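Local coordinates for probable Rab-related GTPase (Acanthamoeba polyphaga mimivirus, PDB 5XC5), which binds GTP and probably hydrolyses it, acting as a viral small GTPase of the Rab family that may be involved in protein transport, at residues A[9-14]-A[70-75]; A[20-25]-A[59-64]; A[82-87]-A[99-104]. The protein carries 1 engineered substitution. All coordinates share one frame; numbering follows the deposited sequence.

Interaction 1. Residues A[9-14]-A[70-75]. With GTP (guanosine-5'-triphosphate), chain B.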
loop_
_atom_site.group_PDB
_atom_site.type_symbol
_atom_site.label_atom_id
_atom_site.label_comp_id
_atom_site.label_asym_id
_atom_site.label_seq_id
_atom_site.Cartn_x
_atom_site.Cartn_y
_atom_site.Cartn_z
ATOM N N ILE A 9 -4.748 5.507 1.465
ATOM C CA ILE A 9 -5.456 4.237 1.304
ATOM C C ILE A 9 -4.480 3.142 0.890
ATOM O O ILE A 9 -3.498 3.391 0.180
ATOM C CB ILE A 9 -6.638 4.308 0.312
ATOM C CG1 ILE A 9 -6.151 4.604 -1.109
ATOM C CG2 ILE A 9 -7.697 5.297 0.790
ATOM C CD1 ILE A 9 -7.257 4.549 -2.146
ATOM N N LEU A 10 -4.770 1.916 1.323
ATOM C CA LEU A 10 -4.077 0.724 0.847
ATOM C C LEU A 10 -5.045 -0.050 -0.026
ATOM O O LEU A 10 -6.152 -0.389 0.419
ATOM C CB LEU A 10 -3.613 -0.176 1.993
ATOM C CG LEU A 10 -2.492 0.391 2.847
ATOM C CD1 LEU A 10 -3.076 1.208 3.975
ATOM C CD2 LEU A 10 -1.589 -0.745 3.365
ATOM N N ILE A 11 -4.632 -0.318 -1.267
ATOM C CA ILE A 11 -5.412 -1.108 -2.209
ATOM C C ILE A 11 -4.510 -2.178 -2.813
ATOM O O ILE A 11 -3.282 -2.070 -2.787
ATOM C CB ILE A 11 -6.069 -0.251 -3.309
ATOM C CG1 ILE A 11 -5.005 0.372 -4.211
ATOM C CG2 ILE A 11 -6.931 0.854 -2.695
ATOM C CD1 ILE A 11 -5.574 1.312 -5.302
ATOM N N GLY A 12 -5.130 -3.223 -3.332
ATOM C CA GLY A 12 -4.412 -4.362 -3.875
ATOM C C GLY A 12 -5.241 -5.615 -3.707
ATOM O O GLY A 12 -6.222 -5.650 -2.971
ATOM N N SER A 13 -4.845 -6.659 -4.435
ATOM C CA SER A 13 -5.672 -7.850 -4.501
ATOM C C SER A 13 -5.658 -8.600 -3.171
ATOM O O SER A 13 -4.851 -8.334 -2.282
ATOM C CB SER A 13 -5.225 -8.725 -5.661
ATOM O OG SER A 13 -5.486 -8.003 -6.853
ATOM N N SER A 14 -6.596 -9.531 -3.026
ATOM C CA SER A 14 -6.762 -10.196 -1.740
ATOM C C SER A 14 -5.546 -11.055 -1.406
ATOM O O SER A 14 -4.979 -11.722 -2.275
ATOM C CB SER A 14 -8.020 -11.061 -1.746
ATOM O OG SER A 14 -8.154 -11.743 -0.508
ATOM N N SER A 70 -16.829 -3.126 -5.001
ATOM C CA SER A 70 -17.742 -1.988 -4.985
ATOM C C SER A 70 -17.783 -1.295 -3.632
ATOM O O SER A 70 -18.313 -0.185 -3.551
ATOM C CB SER A 70 -19.142 -2.366 -5.481
ATOM O OG SER A 70 -19.814 -3.176 -4.541
ATOM N N ILE A 71 -17.231 -1.911 -2.583
ATOM C CA ILE A 71 -16.975 -1.203 -1.331
ATOM C C ILE A 71 -15.699 -0.388 -1.441
ATOM O O ILE A 71 -15.677 0.812 -1.146
ATOM C CB ILE A 71 -16.865 -2.183 -0.147
ATOM C CG1 ILE A 71 -18.124 -3.029 0.013
ATOM C CG2 ILE A 71 -16.554 -1.407 1.142
ATOM C CD1 ILE A 71 -18.000 -4.089 1.112
ATOM N N THR A 72 -14.618 -1.035 -1.867
ATOM C CA THR A 72 -13.313 -0.389 -1.928
ATOM C C THR A 72 -13.347 0.859 -2.794
ATOM O O THR A 72 -12.712 1.868 -2.463
ATOM C CB THR A 72 -12.294 -1.408 -2.438
ATOM O OG1 THR A 72 -12.155 -2.430 -1.441
ATOM C CG2 THR A 72 -10.945 -0.759 -2.717
ATOM N N LYS A 73 -14.112 0.819 -3.887
ATOM C CA LYS A 73 -14.215 1.948 -4.801
ATOM C C LYS A 73 -14.684 3.211 -4.089
ATOM O O LYS A 73 -14.283 4.315 -4.467
ATOM C CB LYS A 73 -15.183 1.570 -5.928
ATOM C CG LYS A 73 -15.527 2.690 -6.894
ATOM C CD LYS A 73 -16.360 2.179 -8.080
ATOM C CE LYS A 73 -15.526 1.349 -9.049
ATOM N NZ LYS A 73 -16.340 0.678 -10.115
ATOM N N MET A 74 -15.507 3.072 -3.049
ATOM C CA MET A 74 -16.062 4.235 -2.359
ATOM C C MET A 74 -15.047 4.946 -1.485
ATOM O O MET A 74 -15.379 5.992 -0.912
ATOM C CB MET A 74 -17.280 3.807 -1.537
ATOM C CG MET A 74 -18.427 3.264 -2.385
ATOM S SD MET A 74 -19.006 4.457 -3.614
ATOM C CE MET A 74 -19.656 5.727 -2.549
ATOM N N TYR A 75 -13.826 4.428 -1.383
ATOM C CA TYR A 75 -12.784 5.018 -0.557
ATOM C C TYR A 75 -11.697 5.705 -1.369
ATOM O O TYR A 75 -10.779 6.289 -0.779
ATOM C CB TYR A 75 -12.219 3.962 0.409
ATOM C CG TYR A 75 -13.277 3.578 1.405
ATOM C CD1 TYR A 75 -14.171 2.550 1.135
ATOM C CD2 TYR A 75 -13.439 4.295 2.586
ATOM C CE1 TYR A 75 -15.181 2.224 2.027
ATOM C CE2 TYR A 75 -14.447 3.982 3.483
ATOM C CZ TYR A 75 -15.311 2.942 3.201
ATOM O OH TYR A 75 -16.314 2.626 4.092
HETATM P PG GTP B . -7.560 -8.804 1.911
HETATM O O1G GTP B . -8.036 -8.037 3.130
HETATM O O2G GTP B . -8.324 -10.080 1.714
HETATM O O3G GTP B . -7.542 -7.950 0.662
HETATM O O3B GTP B . -6.026 -9.337 2.146
HETATM P PB GTP B . -4.763 -8.486 2.705
HETATM O O1B GTP B . -5.201 -7.511 3.781
HETATM O O2B GTP B . -4.027 -7.853 1.557
HETATM O O3A GTP B . -3.738 -9.607 3.255
HETATM P PA GTP B . -3.539 -10.035 4.811
HETATM O O1A GTP B . -2.787 -8.941 5.577
HETATM O O2A GTP B . -4.883 -10.498 5.411
HETATM O "O5'" GTP B . -2.506 -11.278 4.632
HETATM C "C5'" GTP B . -2.884 -12.453 3.945
HETATM C "C4'" GTP B . -1.979 -13.606 4.377
HETATM O "O4'" GTP B . -0.666 -13.316 3.920
HETATM C "C3'" GTP B . -1.896 -13.788 5.881
HETATM O "O3'" GTP B . -1.848 -15.172 6.198
HETATM C "C2'" GTP B . -0.574 -13.146 6.241
HETATM O "O2'" GTP B . 0.009 -13.706 7.396
HETATM C "C1'" GTP B . 0.251 -13.397 4.995
HETATM N N9 GTP B . 1.264 -12.341 4.860
HETATM C C8 GTP B . 1.088 -10.988 4.981
HETATM N N7 GTP B . 2.269 -10.369 4.774
HETATM C C5 GTP B . 3.202 -11.325 4.527
HETATM C C6 GTP B . 4.564 -11.264 4.249
HETATM O O6 GTP B . 5.209 -10.203 4.180
HETATM N N1 GTP B . 5.214 -12.459 4.051
HETATM C C2 GTP B . 4.566 -13.675 4.101
HETATM N N2 GTP B . 5.272 -14.781 3.890
HETATM N N3 GTP B . 3.218 -13.747 4.367
HETATM C C4 GTP B . 2.574 -12.570 4.578
#

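Interaction 2. Residues A[20-25]-A[59-64]. With GTP (guanosine-5'-triphosphate), chain B.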
loop_
_atom_site.group_PDB
_atom_site.type_symbol
_atom_site.label_atom_id
_atom_site.label_comp_id
_atom_site.label_asym_id
_atom_site.label_seq_id
_atom_site.Cartn_x
_atom_site.Cartn_y
_atom_site.Cartn_z
ATOM N N SER A 20 -1.834 -6.776 7.093
ATOM C CA SER A 20 -0.641 -7.107 7.868
ATOM C C SER A 20 0.336 -5.938 7.914
ATOM O O SER A 20 0.894 -5.625 8.975
ATOM C CB SER A 20 0.017 -8.349 7.275
ATOM O OG SER A 20 -0.853 -9.458 7.371
ATOM N N ILE A 21 0.524 -5.259 6.779
ATOM C CA ILE A 21 1.375 -4.075 6.733
ATOM C C ILE A 21 0.837 -2.981 7.650
ATOM O O ILE A 21 1.580 -2.396 8.446
ATOM C CB ILE A 21 1.518 -3.590 5.279
ATOM C CG1 ILE A 21 2.486 -4.494 4.510
ATOM C CG2 ILE A 21 1.980 -2.152 5.243
ATOM C CD1 ILE A 21 2.410 -4.315 2.996
ATOM N N VAL A 22 -0.468 -2.701 7.571
ATOM C CA VAL A 22 -1.014 -1.622 8.391
ATOM C C VAL A 22 -0.896 -1.943 9.875
ATOM O O VAL A 22 -0.536 -1.074 10.681
ATOM C CB VAL A 22 -2.503 -1.440 8.038
ATOM C CG1 VAL A 22 -3.240 -0.710 9.166
ATOM C CG2 VAL A 22 -2.662 -0.726 6.740
ATOM N N HIS A 23 -1.191 -3.188 10.262
ATOM C CA HIS A 23 -1.086 -3.559 11.673
ATOM C C HIS A 23 0.349 -3.428 12.158
ATOM O O HIS A 23 0.594 -2.985 13.285
ATOM C CB HIS A 23 -1.569 -4.997 11.887
ATOM C CG HIS A 23 -3.052 -5.190 11.736
ATOM N ND1 HIS A 23 -3.854 -4.346 10.999
ATOM C CD2 HIS A 23 -3.874 -6.142 12.239
ATOM C CE1 HIS A 23 -5.105 -4.771 11.047
ATOM N NE2 HIS A 23 -5.144 -5.858 11.799
ATOM N N GLN A 24 1.314 -3.804 11.316
ATOM C CA GLN A 24 2.712 -3.668 11.698
ATOM C C GLN A 24 3.087 -2.203 11.884
ATOM O O GLN A 24 3.773 -1.845 12.846
ATOM C CB GLN A 24 3.585 -4.336 10.636
ATOM C CG GLN A 24 5.076 -4.358 10.949
ATOM C CD GLN A 24 5.416 -5.280 12.107
ATOM O OE1 GLN A 24 5.566 -4.833 13.237
ATOM N NE2 GLN A 24 5.542 -6.576 11.824
ATOM N N PHE A 25 2.627 -1.332 10.981
ATOM C CA PHE A 25 2.883 0.099 11.124
ATOM C C PHE A 25 2.282 0.645 12.414
ATOM O O PHE A 25 2.880 1.503 13.076
ATOM C CB PHE A 25 2.333 0.851 9.907
ATOM C CG PHE A 25 2.465 2.349 10.001
ATOM C CD1 PHE A 25 3.712 2.954 10.008
ATOM C CD2 PHE A 25 1.335 3.146 10.067
ATOM C CE1 PHE A 25 3.832 4.340 10.090
ATOM C CE2 PHE A 25 1.441 4.522 10.148
ATOM C CZ PHE A 25 2.696 5.119 10.159
ATOM N N ILE A 59 -5.675 6.585 7.637
ATOM C CA ILE A 59 -5.376 5.398 6.839
ATOM C C ILE A 59 -6.628 4.543 6.710
ATOM O O ILE A 59 -7.250 4.192 7.715
ATOM C CB ILE A 59 -4.249 4.585 7.491
ATOM C CG1 ILE A 59 -2.996 5.447 7.628
ATOM C CG2 ILE A 59 -3.983 3.318 6.695
ATOM C CD1 ILE A 59 -1.932 4.846 8.535
ATOM N N TRP A 60 -6.972 4.177 5.475
ATOM C CA TRP A 60 -8.062 3.256 5.188
ATOM C C TRP A 60 -7.476 1.996 4.560
ATOM O O TRP A 60 -6.802 2.067 3.522
ATOM C CB TRP A 60 -9.084 3.894 4.245
ATOM C CG TRP A 60 -9.989 4.900 4.903
ATOM C CD1 TRP A 60 -9.857 6.257 4.883
ATOM C CD2 TRP A 60 -11.168 4.619 5.662
ATOM N NE1 TRP A 60 -10.887 6.843 5.592
ATOM C CE2 TRP A 60 -11.700 5.859 6.084
ATOM C CE3 TRP A 60 -11.814 3.442 6.044
ATOM C CZ2 TRP A 60 -12.861 5.950 6.855
ATOM C CZ3 TRP A 60 -12.966 3.533 6.817
ATOM C CH2 TRP A 60 -13.474 4.779 7.214
ATOM N N ASP A 61 -7.725 0.859 5.197
ATOM C CA ASP A 61 -7.297 -0.456 4.740
ATOM C C ASP A 61 -8.496 -1.104 4.050
ATOM O O ASP A 61 -9.528 -1.324 4.688
ATOM C CB ASP A 61 -6.885 -1.261 5.975
ATOM C CG ASP A 61 -6.480 -2.683 5.650
ATOM O OD1 ASP A 61 -6.121 -2.947 4.481
ATOM O OD2 ASP A 61 -6.520 -3.535 6.573
ATOM N N THR A 62 -8.382 -1.374 2.751
ATOM C CA THR A 62 -9.542 -1.753 1.945
ATOM C C THR A 62 -9.500 -3.226 1.552
ATOM O O THR A 62 -8.479 -3.902 1.668
ATOM C CB THR A 62 -9.658 -0.890 0.678
ATOM O OG1 THR A 62 -8.590 -1.210 -0.223
ATOM C CG2 THR A 62 -9.600 0.583 1.000
ATOM N N ALA A 63 -10.639 -3.707 1.060
ATOM C CA ALA A 63 -10.780 -5.093 0.630
ATOM C C ALA A 63 -10.160 -5.323 -0.745
ATOM O O ALA A 63 -10.384 -4.551 -1.687
ATOM C CB ALA A 63 -12.263 -5.450 0.539
ATOM N N GLY A 64 -9.430 -6.434 -0.866
ATOM C CA GLY A 64 -8.938 -6.903 -2.146
ATOM C C GLY A 64 -9.785 -7.973 -2.812
ATOM O O GLY A 64 -9.615 -8.224 -4.008
HETATM P PG GTP B . -7.560 -8.804 1.911
HETATM O O1G GTP B . -8.036 -8.037 3.130
HETATM O O2G GTP B . -8.324 -10.080 1.714
HETATM O O3G GTP B . -7.542 -7.950 0.662
HETATM O O3B GTP B . -6.026 -9.337 2.146
HETATM P PB GTP B . -4.763 -8.486 2.705
HETATM O O1B GTP B . -5.201 -7.511 3.781
HETATM O O2B GTP B . -4.027 -7.853 1.557
HETATM O O3A GTP B . -3.738 -9.607 3.255
HETATM P PA GTP B . -3.539 -10.035 4.811
HETATM O O1A GTP B . -2.787 -8.941 5.577
HETATM O O2A GTP B . -4.883 -10.498 5.411
HETATM O "O5'" GTP B . -2.506 -11.278 4.632
HETATM C "C5'" GTP B . -2.884 -12.453 3.945
HETATM C "C4'" GTP B . -1.979 -13.606 4.377
HETATM O "O4'" GTP B . -0.666 -13.316 3.920
HETATM C "C3'" GTP B . -1.896 -13.788 5.881
HETATM O "O3'" GTP B . -1.848 -15.172 6.198
HETATM C "C2'" GTP B . -0.574 -13.146 6.241
HETATM O "O2'" GTP B . 0.009 -13.706 7.396
HETATM C "C1'" GTP B . 0.251 -13.397 4.995
HETATM N N9 GTP B . 1.264 -12.341 4.860
HETATM C C8 GTP B . 1.088 -10.988 4.981
HETATM N N7 GTP B . 2.269 -10.369 4.774
HETATM C C5 GTP B . 3.202 -11.325 4.527
HETATM C C6 GTP B . 4.564 -11.264 4.249
HETATM O O6 GTP B . 5.209 -10.203 4.180
HETATM N N1 GTP B . 5.214 -12.459 4.051
HETATM C C2 GTP B . 4.566 -13.675 4.101
HETATM N N2 GTP B . 5.272 -14.781 3.890
HETATM N N3 GTP B . 3.218 -13.747 4.367
HETATM C C4 GTP B . 2.574 -12.570 4.578
#

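Interaction 3. Residues A[82-87]-A[99-104]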
loop_
_atom_site.group_PDB
_atom_site.type_symbol
_atom_site.label_atom_id
_atom_site.label_comp_id
_atom_site.label_asym_id
_atom_site.label_seq_id
_atom_site.Cartn_x
_atom_site.Cartn_y
_atom_site.Cartn_z
ATOM N N CYS A 82 -1.453 6.782 -1.788
ATOM C CA CYS A 82 -1.973 5.435 -1.972
ATOM C C CYS A 82 -0.820 4.450 -1.987
ATOM O O CYS A 82 0.164 4.647 -2.711
ATOM C CB CYS A 82 -2.764 5.331 -3.287
ATOM S SG CYS A 82 -3.378 3.668 -3.678
ATOM N N LEU A 83 -0.963 3.382 -1.207
ATOM C CA LEU A 83 -0.091 2.221 -1.285
ATOM C C LEU A 83 -0.822 1.160 -2.097
ATOM O O LEU A 83 -1.932 0.754 -1.729
ATOM C CB LEU A 83 0.179 1.703 0.127
ATOM C CG LEU A 83 0.898 2.670 1.086
ATOM C CD1 LEU A 83 0.905 2.116 2.491
ATOM C CD2 LEU A 83 2.329 2.912 0.643
ATOM N N VAL A 84 -0.218 0.722 -3.205
ATOM C CA VAL A 84 -0.774 -0.362 -4.013
ATOM C C VAL A 84 0.098 -1.590 -3.789
ATOM O O VAL A 84 1.247 -1.635 -4.237
ATOM C CB VAL A 84 -0.839 0.000 -5.501
ATOM C CG1 VAL A 84 -1.566 -1.100 -6.277
ATOM C CG2 VAL A 84 -1.556 1.330 -5.690
ATOM N N VAL A 85 -0.447 -2.591 -3.096
ATOM C CA VAL A 85 0.329 -3.724 -2.609
ATOM C C VAL A 85 0.107 -4.933 -3.507
ATOM O O VAL A 85 -1.013 -5.182 -3.970
ATOM C CB VAL A 85 -0.060 -4.023 -1.149
ATOM C CG1 VAL A 85 0.850 -5.083 -0.554
ATOM C CG2 VAL A 85 -0.016 -2.741 -0.315
ATOM N N PHE A 86 1.182 -5.683 -3.759
ATOM C CA PHE A 86 1.070 -6.992 -4.396
ATOM C C PHE A 86 2.033 -7.964 -3.720
ATOM O O PHE A 86 2.887 -7.582 -2.921
ATOM C CB PHE A 86 1.281 -6.919 -5.917
ATOM C CG PHE A 86 2.721 -6.751 -6.323
ATOM C CD1 PHE A 86 3.284 -5.483 -6.409
ATOM C CD2 PHE A 86 3.508 -7.858 -6.643
ATOM C CE1 PHE A 86 4.594 -5.315 -6.792
ATOM C CE2 PHE A 86 4.835 -7.688 -7.020
ATOM C CZ PHE A 86 5.374 -6.409 -7.081
ATOM N N ASP A 87 1.888 -9.240 -4.065
ATOM C CA ASP A 87 2.666 -10.335 -3.481
ATOM C C ASP A 87 3.637 -10.800 -4.560
ATOM O O ASP A 87 3.207 -11.143 -5.665
ATOM C CB ASP A 87 1.662 -11.434 -3.100
ATOM C CG ASP A 87 2.279 -12.765 -2.669
ATOM O OD1 ASP A 87 3.480 -13.033 -2.863
ATOM O OD2 ASP A 87 1.480 -13.581 -2.148
ATOM N N TYR A 99 -4.447 -2.264 -12.920
ATOM C CA TYR A 99 -5.868 -1.951 -12.896
ATOM C C TYR A 99 -6.276 -1.255 -11.614
ATOM O O TYR A 99 -7.175 -0.405 -11.631
ATOM C CB TYR A 99 -6.690 -3.209 -13.177
ATOM C CG TYR A 99 -6.245 -3.858 -14.467
ATOM C CD1 TYR A 99 -6.651 -3.353 -15.699
ATOM C CD2 TYR A 99 -5.373 -4.944 -14.456
ATOM C CE1 TYR A 99 -6.225 -3.936 -16.887
ATOM C CE2 TYR A 99 -4.947 -5.533 -15.635
ATOM C CZ TYR A 99 -5.373 -5.025 -16.844
ATOM O OH TYR A 99 -4.946 -5.608 -18.018
ATOM N N TRP A 100 -5.599 -1.556 -10.506
ATOM C CA TRP A 100 -5.838 -0.810 -9.275
ATOM C C TRP A 100 -5.506 0.664 -9.461
ATOM O O TRP A 100 -6.279 1.545 -9.061
ATOM C CB TRP A 100 -5.003 -1.398 -8.136
ATOM C CG TRP A 100 -5.555 -2.666 -7.570
ATOM C CD1 TRP A 100 -4.984 -3.894 -7.619
ATOM C CD2 TRP A 100 -6.777 -2.812 -6.847
ATOM N NE1 TRP A 100 -5.783 -4.812 -6.983
ATOM C CE2 TRP A 100 -6.887 -4.175 -6.494
ATOM C CE3 TRP A 100 -7.792 -1.928 -6.469
ATOM C CZ2 TRP A 100 -7.971 -4.674 -5.780
ATOM C CZ3 TRP A 100 -8.867 -2.421 -5.755
ATOM C CH2 TRP A 100 -8.944 -3.784 -5.413
ATOM N N ILE A 101 -4.342 0.948 -10.059
ATOM C CA ILE A 101 -3.928 2.332 -10.272
ATOM C C ILE A 101 -4.850 3.011 -11.274
ATOM O O ILE A 101 -5.267 4.160 -11.076
ATOM C CB ILE A 101 -2.453 2.377 -10.707
ATOM C CG1 ILE A 101 -1.542 1.950 -9.554
ATOM C CG2 ILE A 101 -2.072 3.761 -11.189
ATOM C CD1 ILE A 101 -0.075 1.859 -9.950
ATOM N N ASN A 102 -5.208 2.297 -12.339
ATOM C CA ASN A 102 -6.121 2.849 -13.334
ATOM C C ASN A 102 -7.453 3.220 -12.704
ATOM O O ASN A 102 -7.989 4.306 -12.953
ATOM C CB ASN A 102 -6.333 1.832 -14.451
ATOM C CG ASN A 102 -7.373 2.283 -15.445
ATOM O OD1 ASN A 102 -7.105 3.144 -16.284
ATOM N ND2 ASN A 102 -8.573 1.711 -15.354
ATOM N N ASP A 103 -7.993 2.336 -11.864
ATOM C CA ASP A 103 -9.289 2.581 -11.240
ATOM C C ASP A 103 -9.221 3.728 -10.246
ATOM O O ASP A 103 -10.136 4.556 -10.181
ATOM C CB ASP A 103 -9.762 1.307 -10.549
ATOM C CG ASP A 103 -10.254 0.276 -11.529
ATOM O OD1 ASP A 103 -10.190 0.548 -12.748
ATOM O OD2 ASP A 103 -10.698 -0.803 -11.086
ATOM N N LEU A 104 -8.166 3.772 -9.432
ATOM C CA LEU A 104 -7.981 4.907 -8.539
ATOM C C LEU A 104 -8.000 6.213 -9.323
ATOM O O LEU A 104 -8.658 7.178 -8.924
ATOM C CB LEU A 104 -6.662 4.753 -7.773
ATOM C CG LEU A 104 -6.185 5.959 -6.963
ATOM C CD1 LEU A 104 -7.121 6.272 -5.816
ATOM C CD2 LEU A 104 -4.774 5.702 -6.445
#

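Interaction 1. Residues A[9-14]-A[70-75]
Ile9 and Ile11 point from the strand toward Tyr75 and Thr72, with nothing but van der Waals contact across the gap. The closest approach is Ile9 CG2 to Tyr75 O, 3.6 Å. CG1 of Ile9 is tucked between the backbone N and the carbonyl carbon (chi1 65°), leaving CG2 directed at the carbonyl oxygen of Tyr75. Two residues on, two methyls approach each other loosely: Ile11 CG2 lies 4.3 Å from Thr72 CG2.

The polar atoms look elsewhere. Tyr75 O, although Ile9 brushes it, is hydrogen-bonded to Lys7 NZ. Thr72 OG1 bonds to Ala63 O in the loop that follows strand 54-61, while its methyl faces Ile11. The backbone bond from Tyr75 N to Thr72 O (3.0 Å) belongs to the 3-10 turn, and Thr72 O also lies at the edge of the Tyr75 ring, in its plane.

Ligand contacts come from the far end of 9-14. Ser14 OG, anti to its own nitrogen (chi1 178°), donates to GTP O2G at 2.8 Å on the gamma phosphate, while Gly12 O accepts a hydrogen bond from Lys18 NZ. A strand running straight into a phosphate-binding loop, flanked by the short helix that follows the strand 54-61, is the P-loop and switch II arrangement of Ras-like GTPases.

Interaction 2. Residues A[20-25]-A[59-64]
Val22 and Phe25 carry the helix side of this contact, facing Asp61 and Ile59 on a strand that runs broadly antiparallel to the helix, at 144°, the short axes coming within 9.8 Å. At the start of the segment Ser20 points away from the strand, and its N and OG both bind the nucleotide. With OG placed beside the backbone N (chi1 -63°), both donors converge on one alpha-phosphate oxygen, Ser20 N at 2.8 Å and Ser20 OG at 2.7 Å from GTP O1A.

Val22 then points at the strand. In one of its two conformers CG2 lies 4.3 Å from both Ile59 CG2 and Asp61 CB, so these contacts are not certain. The carboxylate beyond that CB is hydrogen-bonded through OD2 to Ser19 OG; Ser19 is a magnesium ligand, and the Asp61 side chain lies about 4 Å from the ion. Asp61 opens the DxxG motif of small GTPases, and Gly64 closes it by donating its backbone N to GTP O3G at 2.9 Å, through a bent bond (135°).

One helical turn past Val22, Phe25 is again directed at the strand, its ring carried anti to the backbone N (chi1 176°). The ring meets Ile59 at a slant, through one side: CE2 is 3.8 Å from Ile59 CD1, and CD2 of the same ring is only slightly farther from that methyl. The ring also stacks with Phe161 and takes a cation-pi contact from Lys45.

Interaction 3. Residues A[82-87]-A[99-104]
Ser13 OG is gripped by two groups, Trp100 NE1 and Asp96 OD2, and the first of these ties to the P-loop the same tryptophan that packs on Val84. The contact belongs to a beta-alpha-beta unit of the Ras-like fold, in which the strand 81-87 leads into the helix 91-107 and the chain returns to the sheet as the strand 113-119. The helix segment 99-104 runs back along the strand, the short axes approaching to 9.7 Å at 157°.

No polar bond crosses the interface; it is closed by apolar side chains in a buried layer. Val84 is central and uses both its branches. CG1, anti to the backbone N (chi1 -174°), goes to Trp100 CB at 3.9 Å and comes at the indole obliquely. CG2 takes the other direction and meets Ile101 CG1, also at 3.9 Å. Ile101 does not leave its helix aimed at the strand, but its CG1, lying beside the backbone N, comes near enough to touch the valine. From the sheet side Ile11 also packs on Val84, and Val97, one turn earlier on the helix, also packs on it.

One turn beyond Trp100, joined to it by the helical bond from Leu104 N to Trp100 O (2.9 Å), Leu104 also points toward the strand. Its side chain packs in addition on Ile114 of the strand 113-119 and on Tyr76.

Within the contact Leu104 meets Cys82, both buried, and a single methyl of the leucine does the touching. The thiol is anti to its backbone N (chi1 176°), which carries it toward the helix, and Cys82 SG lies 3.7 Å from Leu104 CD2.

Interactions 1 and 3 share adjacent sheet strands and have centres about 9 Å apart: probable backbone hydrogen bonds join Ile9 O to Leu83 N and Ile11 O to Val85 N, each 2.9 Å. Between the same strands Ile11 CD1 packs on Cys82 SG, 3.6 Å away. Interactions 1 and 2, centres about 11 Å apart, are joined by a probable hydrogen bond of 2.7 Å between Leu10 O and Thr62 OG1. Both touch GTP, contributing Ser14 and Gly64 to the gamma phosphate and Ser20 to the alpha phosphate. Interaction 3 stays back from the nucleotide, with the Trp100 side chain about 7 Å off, though Trp100 CH2 reaches within 4.1 Å of Ala63 O in interaction 2.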